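Local structure of lovastatin nonaketide synthase, polyketide synthase component (Aspergillus terreus, 7CPX) at residues S472-L477 with S510-R515; L504-W509 with P917-S922; R521-G526 with A890-W895; A644-F649 with A905-R910. The protein assembles the nonaketide dihydromonacolin L on its acyl-carrier domain from malonyl-CoA, S-adenosylmethionine and NADPH during lovastatin biosynthesis, working as a homodimer with LovC. The protein carries 2 engineered substitutions. All coordinates share one frame; numbering follows the deposited sequence.

Contact 1. Residues S472-L477 with S510-R515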
loop_
_atom_site.group_PDB
_atom_site.type_symbol
_atom_site.label_atom_id
_atom_site.label_comp_id
_atom_site.label_asym_id
_atom_site.label_seq_id
_atom_site.Cartn_x
_atom_site.Cartn_y
_atom_site.Cartn_z
ATOM N N SER A 472 -10.066 17.818 68.140
ATOM C CA SER A 472 -10.209 18.056 66.713
ATOM C C SER A 472 -10.801 16.817 66.061
ATOM O O SER A 472 -10.694 15.704 66.583
ATOM C CB SER A 472 -8.866 18.410 66.063
ATOM O OG SER A 472 -7.955 17.328 66.157
ATOM N N LEU A 473 -11.430 17.025 64.909
ATOM C CA LEU A 473 -12.008 15.917 64.172
ATOM C C LEU A 473 -10.905 15.033 63.595
ATOM O O LEU A 473 -9.780 15.491 63.376
ATOM C CB LEU A 473 -12.895 16.423 63.040
ATOM C CG LEU A 473 -14.266 17.002 63.397
ATOM C CD1 LEU A 473 -15.103 15.988 64.158
ATOM C CD2 LEU A 473 -14.122 18.285 64.190
ATOM N N PRO A 474 -11.197 13.757 63.345
ATOM C CA PRO A 474 -10.208 12.903 62.683
ATOM C C PRO A 474 -9.945 13.371 61.262
ATOM O O PRO A 474 -10.832 13.893 60.583
ATOM C CB PRO A 474 -10.860 11.517 62.708
ATOM C CG PRO A 474 -12.319 11.792 62.785
ATOM C CD PRO A 474 -12.461 13.045 63.597
ATOM N N LEU A 475 -8.707 13.180 60.814
ATOM C CA LEU A 475 -8.314 13.528 59.452
ATOM C C LEU A 475 -8.710 12.367 58.552
ATOM O O LEU A 475 -8.074 11.313 58.563
ATOM C CB LEU A 475 -6.818 13.819 59.391
ATOM C CG LEU A 475 -6.244 14.274 58.050
ATOM C CD1 LEU A 475 -4.980 15.088 58.264
ATOM C CD2 LEU A 475 -5.957 13.090 57.141
ATOM N N VAL A 476 -9.770 12.551 57.778
ATOM C CA VAL A 476 -10.383 11.470 57.012
ATOM C C VAL A 476 -9.946 11.568 55.560
ATOM O O VAL A 476 -9.934 12.655 54.969
ATOM C CB VAL A 476 -11.918 11.512 57.127
ATOM C CG1 VAL A 476 -12.338 11.406 58.580
ATOM C CG2 VAL A 476 -12.472 12.781 56.496
ATOM N N LEU A 477 -9.579 10.426 54.983
ATOM C CA LEU A 477 -9.216 10.329 53.580
ATOM C C LEU A 477 -9.947 9.147 52.964
ATOM O O LEU A 477 -10.234 8.152 53.639
ATOM C CB LEU A 477 -7.705 10.163 53.408
ATOM C CG LEU A 477 -6.859 11.274 54.031
ATOM C CD1 LEU A 477 -5.393 10.890 54.043
ATOM C CD2 LEU A 477 -7.058 12.579 53.286
ATOM N N SER A 510 -12.903 20.235 56.596
ATOM C CA SER A 510 -13.012 20.190 55.143
ATOM C C SER A 510 -12.934 18.756 54.635
ATOM O O SER A 510 -13.682 18.371 53.729
ATOM C CB SER A 510 -11.917 21.044 54.509
ATOM O OG SER A 510 -10.634 20.629 54.940
ATOM N N LEU A 511 -12.039 17.951 55.212
ATOM C CA LEU A 511 -11.913 16.564 54.773
ATOM C C LEU A 511 -13.156 15.749 55.105
ATOM O O LEU A 511 -13.451 14.768 54.413
ATOM C CB LEU A 511 -10.677 15.925 55.399
ATOM C CG LEU A 511 -9.350 16.303 54.741
ATOM C CD1 LEU A 511 -8.195 15.823 55.582
ATOM C CD2 LEU A 511 -9.251 15.720 53.342
ATOM N N LEU A 512 -13.888 16.130 56.149
ATOM C CA LEU A 512 -15.089 15.397 56.539
ATOM C C LEU A 512 -16.327 15.888 55.793
ATOM O O LEU A 512 -16.982 15.119 55.085
ATOM C CB LEU A 512 -15.301 15.518 58.052
ATOM C CG LEU A 512 -14.605 14.467 58.914
ATOM C CD1 LEU A 512 -14.570 14.916 60.359
ATOM C CD2 LEU A 512 -15.317 13.131 58.792
ATOM N N ARG A 513 -16.652 17.169 55.945
ATOM C CA ARG A 513 -17.898 17.728 55.438
ATOM C C ARG A 513 -17.780 18.249 54.014
ATOM O O ARG A 513 -18.777 18.260 53.284
ATOM C CB ARG A 513 -18.358 18.865 56.357
ATOM C CG ARG A 513 -19.856 18.913 56.633
ATOM C CD ARG A 513 -20.534 20.065 55.906
ATOM N NE ARG A 513 -20.776 19.761 54.501
ATOM C CZ ARG A 513 -21.897 19.231 54.028
ATOM N NH1 ARG A 513 -22.912 18.930 54.823
ATOM N NH2 ARG A 513 -22.003 18.995 52.724
ATOM N N LYS A 514 -16.586 18.679 53.600
ATOM C CA LYS A 514 -16.390 19.332 52.311
ATOM C C LYS A 514 -15.519 18.511 51.368
ATOM O O LYS A 514 -14.949 19.062 50.422
ATOM C CB LYS A 514 -15.782 20.722 52.515
ATOM C CG LYS A 514 -16.522 21.589 53.527
ATOM C CD LYS A 514 -17.924 21.959 53.059
ATOM C CE LYS A 514 -17.897 23.102 52.058
ATOM N NZ LYS A 514 -19.214 23.282 51.390
ATOM N N ARG A 515 -15.396 17.208 51.605
ATOM C CA ARG A 515 -14.630 16.335 50.729
ATOM C C ARG A 515 -15.381 15.026 50.547
ATOM O O ARG A 515 -15.981 14.507 51.492
ATOM C CB ARG A 515 -13.226 16.076 51.285
ATOM C CG ARG A 515 -12.315 17.292 51.220
ATOM C CD ARG A 515 -11.591 17.393 49.897
ATOM N NE ARG A 515 -10.603 16.332 49.738
ATOM C CZ ARG A 515 -9.461 16.453 49.074
ATOM N NH1 ARG A 515 -9.106 17.596 48.509
ATOM N NH2 ARG A 515 -8.650 15.404 48.982
#
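V476 sets its CG1 methyl against the tip of L512, with CD2 3.4 Å from it, while its other methyl, CG2, faces the backbone carbonyl of L511 and the CG of L512. This is strand-on-helix packing inside the small α/β adapter that follows the ketosynthase in this family of synthases: strand 475-479 and the last turn of helix 504-513 meet through apolar side chains. The L511 side chain sets out toward the strand. Its CG lies anti to the carbonyl carbon (chi1 -78°), and the isobutyl group sits over the V476 carbonyl oxygen, with CB, CD1 and CD2 all turned to it; CD1 also reaches CG of L475 at 3.5 Å and CD2 reaches CD2 of L477 at 3.8 Å. L511 thus spans three strand residues, crossing the side chains of both leucines at a slant. L512 serves the other flank. Its two methyls divide the work, CD2 going to V476 and CD1 to the residues just ahead of the strand. W895 of helix 883-898 touches both V476 and L512, and A905 touches L512, so the patch continues into the surrounding core. The L473 side chain crosses that of L512 at about a right angle, its CB 3.5 Å from L512 CD1.

Contact 2. Residues L504-W509 with P917-S922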
loop_
_atom_site.group_PDB
_atom_site.type_symbol
_atom_site.label_atom_id
_atom_site.label_comp_id
_atom_site.label_asym_id
_atom_site.label_seq_id
_atom_site.Cartn_x
_atom_site.Cartn_y
_atom_site.Cartn_z
ATOM N N LEU A 504 -5.611 22.890 61.918
ATOM C CA LEU A 504 -5.974 21.480 61.820
ATOM C C LEU A 504 -7.485 21.293 61.875
ATOM O O LEU A 504 -8.032 20.416 61.195
ATOM C CB LEU A 504 -5.295 20.687 62.934
ATOM C CG LEU A 504 -5.527 19.174 62.915
ATOM C CD1 LEU A 504 -5.027 18.569 61.614
ATOM C CD2 LEU A 504 -4.851 18.516 64.104
ATOM N N HIS A 505 -8.173 22.096 62.687
ATOM C CA HIS A 505 -9.626 21.994 62.769
ATOM C C HIS A 505 -10.261 22.204 61.401
ATOM O O HIS A 505 -11.094 21.403 60.959
ATOM C CB HIS A 505 -10.168 23.015 63.770
ATOM C CG HIS A 505 -9.968 22.625 65.201
ATOM N ND1 HIS A 505 -9.591 23.527 66.172
ATOM C CD2 HIS A 505 -10.103 21.432 65.826
ATOM C CE1 HIS A 505 -9.496 22.905 67.334
ATOM N NE2 HIS A 505 -9.801 21.634 67.152
ATOM N N ASP A 506 -9.875 23.281 60.715
ATOM C CA ASP A 506 -10.435 23.558 59.398
ATOM C C ASP A 506 -10.079 22.456 58.410
ATOM O O ASP A 506 -10.912 22.053 57.592
ATOM C CB ASP A 506 -9.936 24.912 58.893
ATOM C CG ASP A 506 -10.315 26.054 59.814
ATOM O OD1 ASP A 506 -9.837 26.073 60.968
ATOM O OD2 ASP A 506 -11.089 26.935 59.385
ATOM N N LEU A 507 -8.844 21.960 58.470
ATOM C CA LEU A 507 -8.420 20.902 57.558
ATOM C C LEU A 507 -9.285 19.659 57.724
ATOM O O LEU A 507 -9.818 19.116 56.745
ATOM C CB LEU A 507 -6.946 20.578 57.805
ATOM C CG LEU A 507 -6.168 19.851 56.707
ATOM C CD1 LEU A 507 -4.689 19.836 57.045
ATOM C CD2 LEU A 507 -6.678 18.439 56.520
ATOM N N THR A 508 -9.444 19.195 58.965
ATOM C CA THR A 508 -10.233 17.991 59.206
ATOM C C THR A 508 -11.701 18.216 58.870
ATOM O O THR A 508 -12.363 17.322 58.328
ATOM C CB THR A 508 -10.076 17.543 60.657
ATOM O OG1 THR A 508 -10.467 18.606 61.536
ATOM C CG2 THR A 508 -8.632 17.158 60.936
ATOM N N TRP A 509 -12.232 19.400 59.183
ATOM C CA TRP A 509 -13.627 19.677 58.861
ATOM C C TRP A 509 -13.851 19.687 57.356
ATOM O O TRP A 509 -14.887 19.218 56.876
ATOM C CB TRP A 509 -14.055 21.007 59.473
ATOM C CG TRP A 509 -15.431 21.423 59.069
ATOM C CD1 TRP A 509 -16.605 21.030 59.637
ATOM C CD2 TRP A 509 -15.779 22.314 58.004
ATOM N NE1 TRP A 509 -17.664 21.620 58.994
ATOM C CE2 TRP A 509 -17.184 22.414 57.987
ATOM C CE3 TRP A 509 -15.041 23.037 57.065
ATOM C CZ2 TRP A 509 -17.864 23.208 57.068
ATOM C CZ3 TRP A 509 -15.718 23.825 56.153
ATOM C CH2 TRP A 509 -17.114 23.904 56.161
ATOM N N PRO A 917 -15.328 29.553 63.159
ATOM C CA PRO A 917 -15.981 28.479 62.403
ATOM C C PRO A 917 -15.062 27.955 61.311
ATOM O O PRO A 917 -14.319 28.710 60.681
ATOM C CB PRO A 917 -17.231 29.154 61.825
ATOM C CG PRO A 917 -16.940 30.617 61.869
ATOM C CD PRO A 917 -16.064 30.823 63.063
ATOM N N CYS A 918 -15.119 26.644 61.093
ATOM C CA CYS A 918 -14.184 26.002 60.181
ATOM C C CYS A 918 -14.356 26.528 58.764
ATOM O O CYS A 918 -15.476 26.706 58.276
ATOM C CB CYS A 918 -14.380 24.489 60.211
ATOM S SG CYS A 918 -14.037 23.757 61.821
ATOM N N MET A 919 -13.230 26.774 58.103
ATOM C CA MET A 919 -13.215 27.239 56.726
ATOM C C MET A 919 -12.995 26.067 55.782
ATOM O O MET A 919 -12.255 25.128 56.088
ATOM C CB MET A 919 -12.114 28.280 56.523
ATOM C CG MET A 919 -12.170 29.449 57.492
ATOM S SD MET A 919 -13.678 30.425 57.341
ATOM C CE MET A 919 -13.490 31.081 55.685
ATOM N N SER A 920 -13.648 26.128 54.625
ATOM C CA SER A 920 -13.509 25.089 53.607
ATOM C C SER A 920 -12.157 25.279 52.935
ATOM O O SER A 920 -12.021 25.990 51.938
ATOM C CB SER A 920 -14.653 25.155 52.605
ATOM O OG SER A 920 -14.546 24.120 51.643
ATOM N N VAL A 921 -11.139 24.630 53.496
ATOM C CA VAL A 921 -9.769 24.756 53.012
ATOM C C VAL A 921 -9.526 23.752 51.893
ATOM O O VAL A 921 -8.382 23.534 51.478
ATOM C CB VAL A 921 -8.760 24.564 54.160
ATOM C CG1 VAL A 921 -8.818 23.142 54.694
ATOM C CG2 VAL A 921 -7.357 24.910 53.699
ATOM N N SER A 922 -10.599 23.127 51.400
ATOM C CA SER A 922 -10.467 22.159 50.320
ATOM C C SER A 922 -9.707 22.726 49.129
ATOM O O SER A 922 -9.134 21.957 48.347
ATOM C CB SER A 922 -11.850 21.685 49.875
ATOM O OG SER A 922 -12.642 22.773 49.430
#
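W509 lies against the C918 side chain and the backbone of M919 and S920. At the root, CB sits 3.6 Å from the C918 sulfur SG. CG is anti to the backbone N (chi1 174°), where it meets C918 CB. Further out, CG and CD2 lie beneath the C918 methylene, whose CB stands 3.1 Å above the indole plane, offset toward the rim. The sulfur itself approaches obliquely, 4.4 Å from the centroid of the five-membered ring, a cysteine sulfur-aromatic contact. CE3 reaches both C918 CB and the carbonyl oxygen of M919, CZ3 comes to 3.5 Å from S920 N, and CH2 lies below C918 O. S920 CA is at the ring edge, in its plane; this residue centres an inverse gamma turn.

One turn earlier, D506 takes the M919 amide: M919 N to D506 OD2 is modelled at 2.5 Å, a length too short to be trusted at this resolution, with the donor on the anti side of the carboxylate and 32° out of its plane. The start of the M919 side chain runs beside the same oxygen, and V921 CG1 rests 3.7 Å from L507 CA.

The loop lies in the return segment that, in this family, runs from the acyltransferase back toward the ketosynthase, where S922 OG bonds N112 O. W509 also touches helix 905-911, and L507 packs on helix 482-498 and on L475 of strand 475-479.

Contact 3. Residues R521-G526 with A890-W895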
loop_
_atom_site.group_PDB
_atom_site.type_symbol
_atom_site.label_atom_id
_atom_site.label_comp_id
_atom_site.label_asym_id
_atom_site.label_seq_id
_atom_site.Cartn_x
_atom_site.Cartn_y
_atom_site.Cartn_z
ATOM N N ARG A 521 -11.565 3.723 52.669
ATOM C CA ARG A 521 -11.552 4.787 53.659
ATOM C C ARG A 521 -10.416 4.578 54.647
ATOM O O ARG A 521 -10.046 3.443 54.963
ATOM C CB ARG A 521 -12.875 4.844 54.429
ATOM C CG ARG A 521 -14.101 5.118 53.581
ATOM C CD ARG A 521 -15.368 4.925 54.398
ATOM N NE ARG A 521 -16.571 5.288 53.662
ATOM C CZ ARG A 521 -17.208 4.485 52.821
ATOM N NH1 ARG A 521 -16.771 3.264 52.564
ATOM N NH2 ARG A 521 -18.312 4.920 52.220
ATOM N N ARG A 522 -9.866 5.686 55.134
ATOM C CA ARG A 522 -8.956 5.663 56.266
ATOM C C ARG A 522 -9.149 6.942 57.062
ATOM O O ARG A 522 -9.577 7.969 56.529
ATOM C CB ARG A 522 -7.489 5.520 55.831
ATOM C CG ARG A 522 -6.482 5.518 56.984
ATOM C CD ARG A 522 -6.745 4.392 57.984
ATOM N NE ARG A 522 -6.004 4.572 59.227
ATOM C CZ ARG A 522 -4.873 3.949 59.537
ATOM N NH1 ARG A 522 -4.306 3.084 58.712
ATOM N NH2 ARG A 522 -4.296 4.201 60.709
ATOM N N ALA A 523 -8.849 6.862 58.353
ATOM C CA ALA A 523 -8.975 7.996 59.252
ATOM C C ALA A 523 -7.752 8.052 60.150
ATOM O O ALA A 523 -7.273 7.015 60.622
ATOM C CB ALA A 523 -10.253 7.894 60.083
ATOM N N ILE A 524 -7.254 9.260 60.382
ATOM C CA ILE A 524 -6.039 9.499 61.143
ATOM C C ILE A 524 -6.409 10.278 62.395
ATOM O O ILE A 524 -7.227 11.204 62.345
ATOM C CB ILE A 524 -5.001 10.266 60.302
ATOM C CG1 ILE A 524 -4.835 9.613 58.927
ATOM C CG2 ILE A 524 -3.678 10.325 61.024
ATOM C CD1 ILE A 524 -4.422 8.156 58.970
ATOM N N VAL A 525 -5.805 9.901 63.517
ATOM C CA VAL A 525 -6.116 10.476 64.819
ATOM C C VAL A 525 -4.919 11.292 65.282
ATOM O O VAL A 525 -3.793 10.783 65.328
ATOM C CB VAL A 525 -6.467 9.383 65.844
ATOM C CG1 VAL A 525 -6.678 9.985 67.218
ATOM C CG2 VAL A 525 -7.710 8.631 65.400
ATOM N N GLY A 526 -5.165 12.554 65.625
ATOM C CA GLY A 526 -4.115 13.424 66.112
ATOM C C GLY A 526 -4.637 14.770 66.572
ATOM O O GLY A 526 -5.425 15.411 65.869
ATOM N N ALA A 890 -12.715 7.343 67.946
ATOM C CA ALA A 890 -14.101 6.892 67.885
ATOM C C ALA A 890 -14.802 7.473 66.662
ATOM O O ALA A 890 -15.471 6.754 65.906
ATOM C CB ALA A 890 -14.840 7.282 69.165
ATOM N N LEU A 891 -14.643 8.780 66.444
ATOM C CA LEU A 891 -15.233 9.404 65.263
ATOM C C LEU A 891 -14.623 8.840 63.986
ATOM O O LEU A 891 -15.310 8.695 62.969
ATOM C CB LEU A 891 -15.049 10.920 65.317
ATOM C CG LEU A 891 -15.864 11.675 66.369
ATOM C CD1 LEU A 891 -15.598 13.167 66.261
ATOM C CD2 LEU A 891 -17.350 11.387 66.227
ATOM N N ALA A 892 -13.328 8.522 64.021
ATOM C CA ALA A 892 -12.662 7.938 62.866
ATOM C C ALA A 892 -13.251 6.581 62.518
ATOM O O ALA A 892 -13.471 6.275 61.342
ATOM C CB ALA A 892 -11.166 7.813 63.151
ATOM N N TYR A 893 -13.492 5.748 63.528
ATOM C CA TYR A 893 -14.128 4.459 63.289
ATOM C C TYR A 893 -15.529 4.651 62.724
ATOM O O TYR A 893 -15.917 3.986 61.753
ATOM C CB TYR A 893 -14.174 3.660 64.591
ATOM C CG TYR A 893 -14.420 2.181 64.410
ATOM C CD1 TYR A 893 -15.642 1.712 63.954
ATOM C CD2 TYR A 893 -13.434 1.252 64.712
ATOM C CE1 TYR A 893 -15.872 0.365 63.794
ATOM C CE2 TYR A 893 -13.657 -0.101 64.553
ATOM C CZ TYR A 893 -14.879 -0.539 64.093
ATOM O OH TYR A 893 -15.109 -1.886 63.934
ATOM N N LEU A 894 -16.293 5.577 63.309
ATOM C CA LEU A 894 -17.634 5.855 62.802
ATOM C C LEU A 894 -17.594 6.249 61.332
ATOM O O LEU A 894 -18.405 5.771 60.527
ATOM C CB LEU A 894 -18.281 6.962 63.630
ATOM C CG LEU A 894 -18.898 6.543 64.963
ATOM C CD1 LEU A 894 -19.061 7.750 65.869
ATOM C CD2 LEU A 894 -20.238 5.867 64.730
ATOM N N TRP A 895 -16.662 7.129 60.965
ATOM C CA TRP A 895 -16.568 7.580 59.582
ATOM C C TRP A 895 -16.143 6.441 58.665
ATOM O O TRP A 895 -16.792 6.178 57.650
ATOM C CB TRP A 895 -15.593 8.751 59.477
ATOM C CG TRP A 895 -15.517 9.332 58.105
ATOM C CD1 TRP A 895 -16.359 10.253 57.559
ATOM C CD2 TRP A 895 -14.543 9.032 57.099
ATOM N NE1 TRP A 895 -15.972 10.546 56.275
ATOM C CE2 TRP A 895 -14.859 9.810 55.968
ATOM C CE3 TRP A 895 -13.437 8.182 57.045
ATOM C CZ2 TRP A 895 -14.108 9.762 54.798
ATOM C CZ3 TRP A 895 -12.692 8.136 55.883
ATOM C CH2 TRP A 895 -13.031 8.921 54.775
#
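The indole of W895 has the CD of R521 over one face, while the backbone N of R522 lies at its edge, in the ring plane. R522 O and the A523 methyl approach it obliquely. The ring corner does most of the touching: CZ3 is 3.6 Å from R521 CB and also meets R522 O. The R521 chain is extended from CG to NE and crosses the tryptophan at a slant, its guanidinium turned 71° from the ring plane. W895 O lies 3.8 Å from R521 CD. The contact with the ring is therefore made chiefly by the aliphatic part of the arginine.

A turn earlier along the helix, A892 and A523 face each other through their methyl groups. These small residues let the backbones come close, with the two CA atoms 5.2 Å apart. V525 extends the patch, CG2 lying 4.2 Å from A892 CB.

The axes of the short segments 521-524 and 890-895 pass 7.8 Å apart and run almost antiparallel, at 171°. This is the join between a helix at the end of the acyltransferase and the middle strand of the adapter's three-stranded antiparallel sheet. The strand side chains alternate: A523 points to helix 883-898, whereas I524 points away and packs on helix 529-542. Helix 883-898 also touches strand 872-875 of the acyltransferase's own sheet through A890 and Y893.

Contact 4. Residues A644-F649 with A905-R910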
loop_
_atom_site.group_PDB
_atom_site.type_symbol
_atom_site.label_atom_id
_atom_site.label_comp_id
_atom_site.label_asym_id
_atom_site.label_seq_id
_atom_site.Cartn_x
_atom_site.Cartn_y
_atom_site.Cartn_z
ATOM N N ALA A 644 -23.591 16.130 69.963
ATOM C CA ALA A 644 -23.187 17.324 69.230
ATOM C C ALA A 644 -22.823 16.984 67.793
ATOM O O ALA A 644 -23.036 17.798 66.888
ATOM C CB ALA A 644 -22.010 18.000 69.930
ATOM N N ALA A 645 -22.277 15.792 67.568
ATOM C CA ALA A 645 -22.030 15.286 66.227
ATOM C C ALA A 645 -23.292 14.734 65.576
ATOM O O ALA A 645 -23.215 14.178 64.476
ATOM C CB ALA A 645 -20.949 14.204 66.269
ATOM N N ARG A 646 -24.445 14.878 66.234
ATOM C CA ARG A 646 -25.721 14.402 65.705
ATOM C C ARG A 646 -25.672 12.903 65.420
ATOM O O ARG A 646 -26.009 12.444 64.327
ATOM C CB ARG A 646 -26.129 15.190 64.458
ATOM C CG ARG A 646 -26.853 16.497 64.764
ATOM C CD ARG A 646 -26.072 17.371 65.737
ATOM N NE ARG A 646 -26.762 18.620 66.036
ATOM C CZ ARG A 646 -26.288 19.562 66.840
ATOM N NH1 ARG A 646 -25.112 19.438 67.434
ATOM N NH2 ARG A 646 -27.011 20.658 67.053
ATOM N N ILE A 647 -25.242 12.137 66.415
ATOM C CA ILE A 647 -25.266 10.682 66.350
ATOM C C ILE A 647 -26.552 10.194 67.000
ATOM O O ILE A 647 -26.835 10.519 68.160
ATOM C CB ILE A 647 -24.031 10.082 67.044
ATOM C CG1 ILE A 647 -22.754 10.522 66.325
ATOM C CG2 ILE A 647 -24.132 8.567 67.078
ATOM C CD1 ILE A 647 -21.482 10.210 67.083
ATOM N N ARG A 648 -27.334 9.417 66.256
ATOM C CA ARG A 648 -28.605 8.902 66.747
ATOM C C ARG A 648 -28.363 7.607 67.510
ATOM O O ARG A 648 -27.692 6.699 67.010
ATOM C CB ARG A 648 -29.576 8.684 65.587
ATOM C CG ARG A 648 -29.691 9.890 64.654
ATOM C CD ARG A 648 -29.931 11.186 65.427
ATOM N NE ARG A 648 -29.973 12.357 64.561
ATOM C CZ ARG A 648 -30.009 13.608 64.999
ATOM N NH1 ARG A 648 -30.007 13.889 66.293
ATOM N NH2 ARG A 648 -30.044 14.604 64.118
ATOM N N PHE A 649 -28.923 7.524 68.715
ATOM C CA PHE A 649 -28.508 6.549 69.711
ATOM C C PHE A 649 -29.611 5.549 70.029
ATOM O O PHE A 649 -30.804 5.856 69.949
ATOM C CB PHE A 649 -28.098 7.243 71.015
ATOM C CG PHE A 649 -26.659 7.656 71.058
ATOM C CD1 PHE A 649 -25.699 6.803 71.576
ATOM C CD2 PHE A 649 -26.265 8.898 70.595
ATOM C CE1 PHE A 649 -24.373 7.179 71.622
ATOM C CE2 PHE A 649 -24.940 9.281 70.638
ATOM C CZ PHE A 649 -23.992 8.420 71.154
ATOM N N ALA A 905 -20.039 16.653 61.104
ATOM C CA ALA A 905 -18.919 17.433 61.616
ATOM C C ALA A 905 -19.264 18.909 61.741
ATOM O O ALA A 905 -18.758 19.587 62.644
ATOM C CB ALA A 905 -17.702 17.258 60.709
ATOM N N ASP A 906 -20.113 19.426 60.850
ATOM C CA ASP A 906 -20.486 20.834 60.917
ATOM C C ASP A 906 -21.163 21.151 62.242
ATOM O O ASP A 906 -20.814 22.125 62.915
ATOM C CB ASP A 906 -21.401 21.189 59.745
ATOM C CG ASP A 906 -21.735 22.668 59.692
ATOM O OD1 ASP A 906 -21.182 23.436 60.506
ATOM O OD2 ASP A 906 -22.556 23.062 58.837
ATOM N N GLU A 907 -22.126 20.321 62.647
ATOM C CA GLU A 907 -22.785 20.533 63.930
ATOM C C GLU A 907 -21.815 20.327 65.087
ATOM O O GLU A 907 -21.874 21.045 66.094
ATOM C CB GLU A 907 -23.984 19.596 64.063
ATOM C CG GLU A 907 -25.039 19.777 62.982
ATOM C CD GLU A 907 -25.710 21.135 63.039
ATOM O OE1 GLU A 907 -25.504 21.863 64.032
ATOM O OE2 GLU A 907 -26.445 21.476 62.087
ATOM N N PHE A 908 -20.918 19.348 64.963
ATOM C CA PHE A 908 -19.960 19.082 66.031
ATOM C C PHE A 908 -19.084 20.300 66.290
ATOM O O PHE A 908 -18.858 20.684 67.443
ATOM C CB PHE A 908 -19.103 17.869 65.673
ATOM C CG PHE A 908 -18.040 17.561 66.686
ATOM C CD1 PHE A 908 -18.323 16.772 67.786
ATOM C CD2 PHE A 908 -16.758 18.061 66.538
ATOM C CE1 PHE A 908 -17.348 16.489 68.720
ATOM C CE2 PHE A 908 -15.778 17.781 67.469
ATOM C CZ PHE A 908 -16.074 16.993 68.562
ATOM N N MET A 909 -18.580 20.925 65.225
ATOM C CA MET A 909 -17.792 22.140 65.381
ATOM C C MET A 909 -18.655 23.351 65.696
ATOM O O MET A 909 -18.138 24.350 66.206
ATOM C CB MET A 909 -16.969 22.399 64.118
ATOM C CG MET A 909 -15.866 21.378 63.898
ATOM S SD MET A 909 -14.670 21.316 65.252
ATOM C CE MET A 909 -13.847 22.897 65.078
ATOM N N ARG A 910 -19.954 23.290 65.398
ATOM C CA ARG A 910 -20.869 24.304 65.905
ATOM C C ARG A 910 -20.914 24.264 67.425
ATOM O O ARG A 910 -20.933 25.309 68.085
ATOM C CB ARG A 910 -22.264 24.088 65.320
ATOM C CG ARG A 910 -23.161 25.315 65.363
ATOM C CD ARG A 910 -22.730 26.351 64.337
ATOM N NE ARG A 910 -22.765 25.819 62.981
ATOM C CZ ARG A 910 -22.269 26.436 61.917
ATOM N NH1 ARG A 910 -21.679 27.617 62.015
ATOM N NH2 ARG A 910 -22.364 25.852 60.726
#
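A645 lies where helix 624-644 gives out, its CA 4.3 Å from that of F908, and R646 follows with positive phi (58°) in a Schellman motif. The F908 methylene faces this turn, CB being 3.9 Å from A645 CA, and ring atom CD1 reaches the A645 methyl at 4.0 Å. Beside it, A644 O receives a weak CA-H contact from F908.

The R646 side chain is bent at chi2, and its NH1 donates to A644 O, in the last turn of its own helix, at 2.7 Å. The turn passes directly into strand 648-652 of the parallel sheet, so this is a helix-to-strand link in the α/β-hydrolase-like core of the acyltransferase. That strand leads to a GxSxG sequence consistent with a nucleophile elbow.

The E907 side chain crosses that of R646 at about a right angle. Its CB stands 3.2 Å above one guanidinium face, offset toward the rim, and its carboxylate plane is tilted 27° from the guanidinium. E907 OE1 is 3.6 Å from R646 NH2, well out of the guanidinium plane, so the salt bridge is purely electrostatic. F908 also meets the ring of F887 at a shallow angle between the planes.

From the N terminus, contact 1 closes first, a short loop that folds strand 475-479 onto helix 504-513 within the adapter. Contact 2 opens from that same helix before contact 1 has closed, so the two cross; it ends some 400 residues later, in the loop after helix 905-911. Contact 3 opens from strand 520-524, the sheet neighbour of strand 475-479, and closes on helix 883-898. Contact 4 starts later, at the end of helix 624-644, and closes on helix 905-911, so it crosses contact 3. Both fall within the span of contact 2. Together the four tie the adapter, the acyltransferase and the returning chain into one block, their centres within about 16 Å of one another.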